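Local coordinates for putative pyrroline carboxylate reductase (Streptococcus pyogenes, PDB 2AHR) that catalyses the NAD(P)H-dependent reduction of 1-pyrroline-5-carboxylate to L-proline, the closing step of proline biosynthesis, at the interface of chains A and B. Residues are numbered along the deposited sequence; one frame, centred on the assembly and turned at random. Chains: chain A/B, putative pyrroline carboxylate reductase.

Contact 1: the interface of chains A and B. Residues chain A 222, 228-229, 232-233, 236; chain B 167, 170-171, 248, 252.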
# COMPACT_ATOMS: atom_id res chain seq x y z
N ILE A 222 1.94 -15.24 27.90
CA ILE A 222 2.94 -15.75 26.97
C ILE A 222 4.01 -14.69 26.54
O ILE A 222 5.17 -15.03 26.30
CB ILE A 222 2.26 -16.40 25.73
CG1 ILE A 222 1.49 -17.66 26.17
CG2 ILE A 222 3.28 -16.77 24.65
CD1 ILE A 222 0.39 -18.09 25.20
N THR A 228 10.67 -12.80 22.56
CA THR A 228 10.50 -13.17 21.15
C THR A 228 9.04 -13.06 20.74
O THR A 228 8.74 -12.54 19.66
CB THR A 228 11.04 -14.62 20.85
OG1 THR A 228 10.29 -15.58 21.60
CG2 THR A 228 12.54 -14.79 21.20
N THR A 229 8.15 -13.57 21.58
CA THR A 229 6.72 -13.63 21.26
C THR A 229 6.09 -12.27 21.01
O THR A 229 5.29 -12.14 20.11
CB THR A 229 5.91 -14.36 22.34
OG1 THR A 229 6.49 -15.64 22.60
CG2 THR A 229 4.45 -14.56 21.89
N GLY A 232 7.10 -11.09 17.60
CA GLY A 232 6.27 -11.70 16.57
C GLY A 232 4.84 -11.19 16.59
O GLY A 232 4.24 -11.01 15.52
N LEU A 233 4.30 -10.93 17.79
CA LEU A 233 2.92 -10.48 17.92
C LEU A 233 2.73 -9.10 17.28
O LEU A 233 1.73 -8.87 16.62
CB LEU A 233 2.48 -10.43 19.38
CG LEU A 233 0.98 -10.17 19.59
CD1 LEU A 233 0.20 -11.49 19.48
CD2 LEU A 233 0.72 -9.47 20.95
N LEU A 236 2.50 -9.37 13.58
CA LEU A 236 1.13 -9.78 13.22
C LEU A 236 0.20 -8.56 13.19
O LEU A 236 -0.68 -8.47 12.33
CB LEU A 236 0.56 -10.83 14.20
CG LEU A 236 1.12 -12.27 14.18
CD1 LEU A 236 0.45 -13.13 15.22
CD2 LEU A 236 0.99 -12.93 12.80
N SER B 167 6.42 -19.51 21.07
CA SER B 167 5.68 -18.28 20.81
C SER B 167 4.31 -18.48 20.18
O SER B 167 3.40 -17.68 20.41
CB SER B 167 6.52 -17.37 19.89
OG SER B 167 7.71 -16.99 20.55
N ALA B 170 0.53 -17.86 21.40
CA ALA B 170 0.05 -16.46 21.37
C ALA B 170 -0.51 -16.12 20.00
O ALA B 170 -1.50 -15.42 19.89
CB ALA B 170 1.15 -15.49 21.73
N TYR B 171 0.12 -16.63 18.94
CA TYR B 171 -0.35 -16.38 17.57
C TYR B 171 -1.64 -17.14 17.27
O TYR B 171 -2.53 -16.62 16.60
CB TYR B 171 0.76 -16.67 16.54
CG TYR B 171 2.11 -16.11 16.92
CD1 TYR B 171 2.21 -14.95 17.72
CD2 TYR B 171 3.29 -16.69 16.46
CE1 TYR B 171 3.45 -14.43 18.09
CE2 TYR B 171 4.55 -16.16 16.81
CZ TYR B 171 4.61 -15.04 17.63
OH TYR B 171 5.84 -14.51 17.99
N ALA B 248 5.85 -12.91 10.79
CA ALA B 248 5.88 -12.92 12.27
C ALA B 248 6.84 -13.95 12.82
O ALA B 248 7.54 -13.69 13.81
CB ALA B 248 4.50 -13.19 12.83
N THR B 252 10.06 -13.23 15.12
CA THR B 252 10.25 -14.00 16.37
C THR B 252 11.68 -14.56 16.42
O THR B 252 12.38 -14.45 17.42
CB THR B 252 9.24 -15.13 16.46
OG1 THR B 252 7.92 -14.59 16.27
CG2 THR B 252 9.30 -15.85 17.84
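A:Leu236 and B:Tyr171 meet nearly at right angles in the apolar centre of this helix-to-helix patch, which joins two subunits of the reductase and illustrates how small residues let one aromatic ring settle against a foreign helix. The leucine sends its CD1 branch to the base of the tyrosine, 3.6 Å from the ring carbon CD1 and also near CB, while its CD2 branch turns to the methyl CB of B:Ala248 at 3.5 Å. One turn earlier on helix 228-239, A:Gly232 has no side chain to hold the phenol away, and its CA and the backbone of A:Leu233 lie along the outer half of the ring. A second apolar point forms where CG2 of A:Thr229, anti to the backbone N (OG1 chi1 -53°), presses on CB of B:Ala170 at 3.4 Å, tighter than ordinary van der Waals contact. CG2 of A:Ile222 reaches the same alanine from the neighbouring helix 215-222.

The tyrosine passes from this centre to the polar rim. The phenol OH of B:Tyr171 donates to the carbonyl O of A:Thr229 at 3.2 Å, well bent at the acceptor (C=O...O angle 107°), with that oxygen at the ring edge and in plane. Over the centre of one ring face sits the carbonyl O of B:Ser167. The phenol OH of B:Tyr171 also pairs with OG1 of B:Thr252 at 2.7 Å, direction undecided. That threonine hydroxyl bonds the carbonyl of B:Ala248 as well, so two hydroxyl hydrogens are shared among three possible bonds, and the threonine probably helps position the phenol. The side chains of B:Thr252 and A:Thr228 cross at about a right angle, CG2 of the former meeting CB of the latter. At the far rim three hydroxyls gather: B:Ser167 OG bonds A:Thr229 OG1 at 2.7 Å, direction undecided, and accepts from A:Thr228 OG1, which sits between its own backbone N and carbonyl carbon (chi1 62°), 3.1 Å from the serine oxygen.

Contact 2: the interface of chains A and B. Residues chain A 157, 160-161, 164, 253; chain B 183, 186-188, 193.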
# COMPACT_ATOMS: atom_id res chain seq x y z
N ASP A 157 -28.77 -16.05 12.18
CA ASP A 157 -27.33 -16.14 12.51
C ASP A 157 -26.62 -17.25 11.74
O ASP A 157 -25.43 -17.51 11.96
CB ASP A 157 -27.12 -16.31 14.02
CG ASP A 157 -27.48 -15.04 14.82
OD1 ASP A 157 -27.22 -13.89 14.36
OD2 ASP A 157 -28.03 -15.22 15.93
N THR A 160 -23.40 -16.33 9.42
CA THR A 160 -22.26 -16.09 10.32
C THR A 160 -21.75 -17.39 10.91
O THR A 160 -20.54 -17.63 10.90
CB THR A 160 -22.63 -15.17 11.47
OG1 THR A 160 -23.23 -13.97 10.96
CG2 THR A 160 -21.37 -14.79 12.30
N PHE A 161 -22.65 -18.21 11.46
CA PHE A 161 -22.25 -19.55 11.91
C PHE A 161 -21.56 -20.31 10.78
O PHE A 161 -20.60 -21.04 11.01
CB PHE A 161 -23.43 -20.36 12.46
CG PHE A 161 -23.01 -21.65 13.16
CD1 PHE A 161 -22.90 -21.69 14.54
CD2 PHE A 161 -22.75 -22.80 12.43
CE1 PHE A 161 -22.53 -22.89 15.22
CE2 PHE A 161 -22.36 -24.00 13.09
CZ PHE A 161 -22.26 -24.04 14.48
N LEU A 164 -18.06 -19.11 10.70
CA LEU A 164 -17.31 -19.39 11.93
C LEU A 164 -17.02 -20.85 12.18
O LEU A 164 -16.02 -21.17 12.79
CB LEU A 164 -18.05 -18.85 13.15
CG LEU A 164 -18.14 -17.36 13.42
CD1 LEU A 164 -18.85 -17.20 14.77
CD2 LEU A 164 -16.76 -16.78 13.47
N ILE A 253 -19.40 -14.54 4.45
CA ILE A 253 -20.79 -14.18 4.78
C ILE A 253 -21.46 -13.51 3.57
O ILE A 253 -22.58 -13.86 3.22
CB ILE A 253 -20.87 -13.27 6.09
CG1 ILE A 253 -20.39 -14.07 7.32
CG2 ILE A 253 -22.30 -12.77 6.32
CD1 ILE A 253 -20.39 -13.30 8.63
N GLY B 183 -17.18 -12.90 14.44
CA GLY B 183 -18.49 -13.30 14.96
C GLY B 183 -19.28 -12.19 15.62
O GLY B 183 -20.41 -11.94 15.25
N ASN B 186 -20.58 -9.61 13.38
CA ASN B 186 -21.68 -10.14 12.60
C ASN B 186 -22.86 -10.71 13.43
O ASN B 186 -23.67 -11.47 12.93
CB ASN B 186 -21.15 -11.16 11.58
CG ASN B 186 -20.37 -10.50 10.47
OD1 ASN B 186 -20.97 -9.90 9.59
ND2 ASN B 186 -19.03 -10.58 10.51
N GLY B 187 -22.94 -10.32 14.70
CA GLY B 187 -24.18 -10.49 15.45
C GLY B 187 -24.18 -11.61 16.47
O GLY B 187 -25.15 -11.78 17.17
N ILE B 188 -23.09 -12.35 16.58
CA ILE B 188 -23.01 -13.44 17.57
C ILE B 188 -22.22 -13.03 18.82
O ILE B 188 -21.10 -12.54 18.70
CB ILE B 188 -22.44 -14.74 16.93
CG1 ILE B 188 -23.41 -15.23 15.84
CG2 ILE B 188 -22.20 -15.82 17.98
CD1 ILE B 188 -23.02 -16.55 15.14
N ALA B 193 -19.45 -17.02 20.24
CA ALA B 193 -18.53 -17.05 19.10
C ALA B 193 -17.26 -17.80 19.50
O ALA B 193 -16.74 -18.61 18.73
CB ALA B 193 -18.19 -15.62 18.64
O HOH W 1 -25.71 -12.83 12.57
O HOH W 2 -27.25 -13.41 18.01
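The carbonyl O of B:Asn186 is gripped by both a side chain and a water, an instance of a loop backbone serving as the polar anchor of a subunit interface. OG1 of A:Thr160, near the start of helix 158-185, donates to it at 3.2 Å, tilted 31° from the carbonyl plane. Water 1 bonds the same oxygen at 2.5 Å and links it to OD1 of the A:Asp157 carboxylate and to the threonine hydroxyl. The other carboxylate oxygen, OD2, holds water 2 at 2.9 Å, and this water continues to the carbonyl O of B:Gly187. The aspartate therefore engages two successive loop carbonyls through solvent, an arrangement that probably eases the approach of like partial charges.

Apolar groups pack beside this polar network. With OG1 turned to the carbonyl (chi1 -53°), A:Thr160 has CG2 anti to its backbone N, where the methyl meets both CB of B:Asn186 and CD1 of B:Ile188, the latter at 3.7 Å. The threonine and isoleucine side chains run past each other in opposite directions, as do those of A:Asp157 and B:Ile188. A:Leu164 rests its two methyl branches on B:Gly183, near the end of the partner's helix 158-185. From helix 241-258, the extended A:Ile253 (chi2 178°) reaches B:Asn186 tip to tip, its CD1 methyl 3.3 Å from the amide carbon CG.

Contact 1 and contact 2 lie about 27 Å apart, measured between the centres of their C-alpha atoms. Both draw on helices 158-185 and 241-258, but with the chains exchanged: in contact 1 these elements come from chain B, whereas in contact 2 chain A supplies residues from both and chain B adds the far end of its own helix 158-185. The long helix thus serves the partner at widely separated points. Because the interface is two-fold symmetric, each patch recurs with chains swapped, so this pair of subunits, within an assembly of ten copies, is fastened at spaced sites, consistent with the family's dimerisation region and the domain swapping reported for this enzyme.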